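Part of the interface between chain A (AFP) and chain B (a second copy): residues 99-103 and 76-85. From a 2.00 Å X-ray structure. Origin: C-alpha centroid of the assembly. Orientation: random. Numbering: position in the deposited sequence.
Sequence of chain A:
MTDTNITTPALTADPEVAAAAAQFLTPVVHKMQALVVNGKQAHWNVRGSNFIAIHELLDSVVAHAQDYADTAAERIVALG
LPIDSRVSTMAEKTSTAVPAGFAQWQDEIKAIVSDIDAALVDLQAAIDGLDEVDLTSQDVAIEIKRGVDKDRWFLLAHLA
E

Chain A, residues 99-103: PAGFA
Chain B 76-85: IVALGLPIDS

Contact between residues 99-103 of chain A and 76-85 of chain B, two copies of AFP, buries 316 Å² summed over both sides and rests on van der Waals packing, with no hydrogen bond crossing between the stretches. In chain B the stretch opens in the last turn of a helix, with Ile76(B) to Ala78(B) at phi/psi near -60/-40, passes through Leu79(B) at -84/3, and turns at Gly80(B), whose positive phi (101/7) marks a Schellman motif. Gly80(B) N donates to Val77(B) O at 2.7 Å, while a weak bond from Leu81(B) N to Ile76(B) O, 3.4 Å, closes the wider loop; Leu79(B) N to Ile76(B) O, 3.2 Å, is also weak. A beta carbon on Gly80(B) would be jammed against the carbonyl oxygen of Leu79(B), so this turn calls for glycine. Beyond it the chain is extended from Leu81(B) (-119/149) through Pro82(B) (-75/167, C-gamma endo) and Ile83(B) (-129/130) to Asp84(B) (-96/102), and Ser85(B) (-125/32) leaves that conformation. In chain A, Pro99(A) is extended (-68/163, C-gamma exo), Ala100(A) bends at -75/-31, Gly101(A) takes -126/-142, and Phe102(A) (-71/143) and Ala103(A) (-151/149) are extended again. Ala100(A) CA lies 5.1 Å from Asp84(B) CA, and Gly101(A) CA lies 5.0 Å from Pro82(B) CA, so the numbering rises in chain A as it falls in chain B and the segments run in opposite senses. Among the side chains, Phe102(A), chi1 -74° (m) and chi2 -34°, has the largest covered area, 101 Å². Its CA-to-CB bond points sideways, but the end of the ring comes nearer to chain B. Pro82(B), its CA-to-CB bond directed toward chain A, sets CB 4.1 Å from the centroid of the Phe102(A) ring and 8° off the ring normal, a CH-pi contact in which an aliphatic C-H group meets the pi cloud over one face. Phe102(A) CZ also approaches Pro82(B) N at 3.5 Å and Leu81(B) C at 3.4 Å, bringing the ring tip against the peptide link between those residues. At the ring edge, Phe102(A) CE2 is 3.5 Å from Gly80(B) O, so the rim of the ring meets the carbonyl oxygen of the turn. Phe102(A) CE1 meets Val77(B) CG1 (chi1 175°, t) at 3.8 Å, and Phe102(A) CE2 meets Pro82(B) CD at 3.9 Å; these carbon-to-carbon contacts are at van der Waals distance and take apolar surface out of water. Where the backbones pack closely, Gly101(A) CA reaches Pro82(B) CB at 3.7 Å; an ideal beta carbon on Gly101(A) would sit a tight 3.5 Å from that same CB. Ala100(A) O lies 3.6 Å from Asp84(B) CA and 3.4 Å from Ile83(B) O; the two oxygens are both acceptors and cannot bond to each other. Ala100(A) CB packs 4.0 Å from Asp84(B) OD2, with Asp84(B) at chi1 -179° (t), chi2 9°; both carboxylate oxygens find hydrogen-bond partners elsewhere in the structure.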

ATOM      1  N   PRO A  99     -16.687 -29.799  18.509  1.00 29.60           N
ATOM      2  CA  PRO A  99     -17.036 -31.182  18.107  1.00 30.05           C
ATOM      3  C   PRO A  99     -16.058 -31.756  17.112  1.00 30.27           C
ATOM      4  O   PRO A  99     -15.254 -31.014  16.494  1.00 29.38           O
ATOM      5  CB  PRO A  99     -18.432 -31.054  17.506  1.00 30.48           C
ATOM      6  CG  PRO A  99     -18.980 -29.691  18.037  1.00 30.93           C
ATOM      7  CD  PRO A  99     -17.741 -28.814  18.172  1.00 28.99           C
ATOM      8  N   ALA A 100     -16.089 -33.083  16.977  1.00 29.57           N
ATOM      9  CA  ALA A 100     -15.150 -33.758  16.092  1.00 28.98           C
ATOM     10  C   ALA A 100     -15.503 -33.574  14.623  1.00 28.18           C
ATOM     11  O   ALA A 100     -14.621 -33.593  13.828  1.00 27.48           O
ATOM     12  CB  ALA A 100     -15.069 -35.243  16.440  1.00 29.84           C
ATOM     13  N   GLY A 101     -16.784 -33.431  14.250  1.00 27.99           N
ATOM     14  CA  GLY A 101     -17.150 -33.310  12.824  1.00 28.42           C
ATOM     15  C   GLY A 101     -18.001 -32.062  12.522  1.00 28.12           C
ATOM     16  O   GLY A 101     -17.825 -31.003  13.133  1.00 27.32           O
ATOM     17  N   PHE A 102     -18.976 -32.189  11.626  1.00 28.17           N
ATOM     18  CA  PHE A 102     -19.742 -30.990  11.205  1.00 28.46           C
ATOM     19  C   PHE A 102     -20.627 -30.569  12.376  1.00 29.38           C
ATOM     20  O   PHE A 102     -21.159 -31.425  13.077  1.00 29.77           O
ATOM     21  CB  PHE A 102     -20.607 -31.278   9.975  1.00 27.68           C
ATOM     22  CG  PHE A 102     -19.831 -31.380   8.679  1.00 28.81           C
ATOM     23  CD1 PHE A 102     -18.687 -30.596   8.450  1.00 27.66           C
ATOM     24  CD2 PHE A 102     -20.258 -32.239   7.688  1.00 29.93           C
ATOM     25  CE1 PHE A 102     -17.970 -30.674   7.251  1.00 30.34           C
ATOM     26  CE2 PHE A 102     -19.582 -32.328   6.485  1.00 32.24           C
ATOM     27  CZ  PHE A 102     -18.442 -31.539   6.246  1.00 31.17           C
ATOM     28  N   ALA A 103     -20.808 -29.256  12.593  1.00 28.70           N
ATOM     29  CA  ALA A 103     -21.704 -28.787  13.650  1.00 27.46           C
ATOM     30  C   ALA A 103     -22.263 -27.446  13.246  1.00 26.89           C
ATOM     31  O   ALA A 103     -21.616 -26.669  12.519  1.00 26.32           O
ATOM     32  CB  ALA A 103     -20.943 -28.684  14.991  1.00 27.85           C
TER
ATOM     33  N   ILE B  76     -11.192 -31.148   1.554  1.00 18.30           N
ATOM     34  CA  ILE B  76     -12.004 -32.217   2.107  1.00 20.46           C
ATOM     35  C   ILE B  76     -13.412 -31.785   2.411  1.00 20.64           C
ATOM     36  O   ILE B  76     -14.370 -32.473   2.061  1.00 20.65           O
ATOM     37  CB  ILE B  76     -11.359 -32.798   3.373  1.00 21.05           C
ATOM     38  CG1 ILE B  76      -9.992 -33.456   3.015  1.00 21.10           C
ATOM     39  CG2 ILE B  76     -12.313 -33.819   4.073  1.00 21.86           C
ATOM     40  CD1 ILE B  76      -8.992 -33.514   4.316  1.00 21.80           C
ATOM     41  N   VAL B  77     -13.551 -30.663   3.095  1.00 20.33           N
ATOM     42  CA  VAL B  77     -14.872 -30.166   3.484  1.00 22.41           C
ATOM     43  C   VAL B  77     -15.702 -29.766   2.257  1.00 22.41           C
ATOM     44  O   VAL B  77     -16.918 -30.024   2.218  1.00 24.87           O
ATOM     45  CB  VAL B  77     -14.783 -28.991   4.539  1.00 23.63           C
ATOM     46  CG1 VAL B  77     -16.200 -28.445   4.800  1.00 24.51           C
ATOM     47  CG2 VAL B  77     -14.266 -29.549   5.869  1.00 22.56           C
ATOM     48  N   ALA B  78     -15.056 -29.171   1.258  1.00 22.63           N
ATOM     49  CA  ALA B  78     -15.745 -28.758   0.032  1.00 22.74           C
ATOM     50  C   ALA B  78     -16.349 -29.929  -0.661  1.00 24.26           C
ATOM     51  O   ALA B  78     -17.365 -29.769  -1.350  1.00 25.52           O
ATOM     52  CB  ALA B  78     -14.822 -27.982  -0.978  1.00 21.74           C
ATOM     53  N   LEU B  79     -15.715 -31.091  -0.533  1.00 24.49           N
ATOM     54  CA  LEU B  79     -16.295 -32.296  -1.128  1.00 26.61           C
ATOM     55  C   LEU B  79     -17.343 -32.927  -0.218  1.00 27.07           C
ATOM     56  O   LEU B  79     -17.845 -33.974  -0.529  1.00 29.31           O
ATOM     57  CB  LEU B  79     -15.201 -33.323  -1.466  1.00 26.85           C
ATOM     58  CG  LEU B  79     -14.186 -32.746  -2.464  1.00 28.91           C
ATOM     59  CD1 LEU B  79     -12.931 -33.645  -2.636  1.00 26.38           C
ATOM     60  CD2 LEU B  79     -14.902 -32.526  -3.805  1.00 31.81           C
ATOM     61  N   GLY B  80     -17.650 -32.331   0.927  1.00 25.88           N
ATOM     62  CA  GLY B  80     -18.722 -32.893   1.746  1.00 27.17           C
ATOM     63  C   GLY B  80     -18.397 -33.762   2.971  1.00 26.31           C
ATOM     64  O   GLY B  80     -19.320 -34.271   3.588  1.00 25.50           O
ATOM     65  N   LEU B  81     -17.132 -33.892   3.357  1.00 24.51           N
ATOM     66  CA  LEU B  81     -16.778 -34.703   4.514  1.00 24.07           C
ATOM     67  C   LEU B  81     -16.110 -33.879   5.605  1.00 24.99           C
ATOM     68  O   LEU B  81     -15.440 -32.912   5.289  1.00 24.29           O
ATOM     69  CB  LEU B  81     -15.858 -35.870   4.094  1.00 23.28           C
ATOM     70  CG  LEU B  81     -16.524 -36.939   3.218  1.00 25.98           C
ATOM     71  CD1 LEU B  81     -15.503 -37.985   2.755  1.00 25.25           C
ATOM     72  CD2 LEU B  81     -17.798 -37.607   3.889  1.00 24.70           C
ATOM     73  N   PRO B  82     -16.304 -34.255   6.897  1.00 26.32           N
ATOM     74  CA  PRO B  82     -15.683 -33.543   8.006  1.00 26.65           C
ATOM     75  C   PRO B  82     -14.178 -33.889   8.116  1.00 28.50           C
ATOM     76  O   PRO B  82     -13.684 -34.860   7.499  1.00 27.44           O
ATOM     77  CB  PRO B  82     -16.465 -34.015   9.280  1.00 27.99           C
ATOM     78  CG  PRO B  82     -17.190 -35.299   8.844  1.00 28.74           C
ATOM     79  CD  PRO B  82     -17.216 -35.354   7.331  1.00 26.22           C
ATOM     80  N   ILE B  83     -13.485 -33.101   8.918  1.00 27.89           N
ATOM     81  CA  ILE B  83     -12.101 -33.398   9.275  1.00 29.84           C
ATOM     82  C   ILE B  83     -12.013 -33.322  10.793  1.00 30.56           C
ATOM     83  O   ILE B  83     -12.545 -32.391  11.409  1.00 31.83           O
ATOM     84  CB  ILE B  83     -11.127 -32.468   8.517  1.00 30.12           C
ATOM     85  CG1 ILE B  83      -9.708 -32.598   9.074  1.00 32.01           C
ATOM     86  CG2 ILE B  83     -11.559 -30.975   8.526  1.00 25.22           C
ATOM     87  CD1 ILE B  83      -8.803 -33.416   8.265  1.00 32.03           C
ATOM     88  N   ASP B  84     -11.442 -34.332  11.430  1.00 29.64           N
ATOM     89  CA  ASP B  84     -11.206 -34.196  12.820  1.00 29.63           C
ATOM     90  C   ASP B  84      -9.765 -33.735  13.045  1.00 29.23           C
ATOM     91  O   ASP B  84      -8.851 -34.541  13.037  1.00 30.29           O
ATOM     92  CB  ASP B  84     -11.472 -35.486  13.584  1.00 29.77           C
ATOM     93  CG  ASP B  84     -11.240 -35.322  15.082  1.00 33.21           C
ATOM     94  OD1 ASP B  84     -11.033 -34.160  15.599  1.00 31.52           O
ATOM     95  OD2 ASP B  84     -11.253 -36.372  15.764  1.00 34.97           O
ATOM     96  N   SER B  85      -9.565 -32.451  13.330  1.00 28.96           N
ATOM     97  CA  SER B  85      -8.212 -31.942  13.567  1.00 28.90           C
ATOM     98  C   SER B  85      -8.182 -31.241  14.962  1.00 29.53           C
ATOM     99  O   SER B  85      -7.443 -30.259  15.168  1.00 29.32           O
ATOM    100  CB  SER B  85      -7.836 -31.003  12.423  1.00 27.98           C
ATOM    101  OG  SER B  85      -6.435 -30.681  12.448  1.00 34.85           O
TER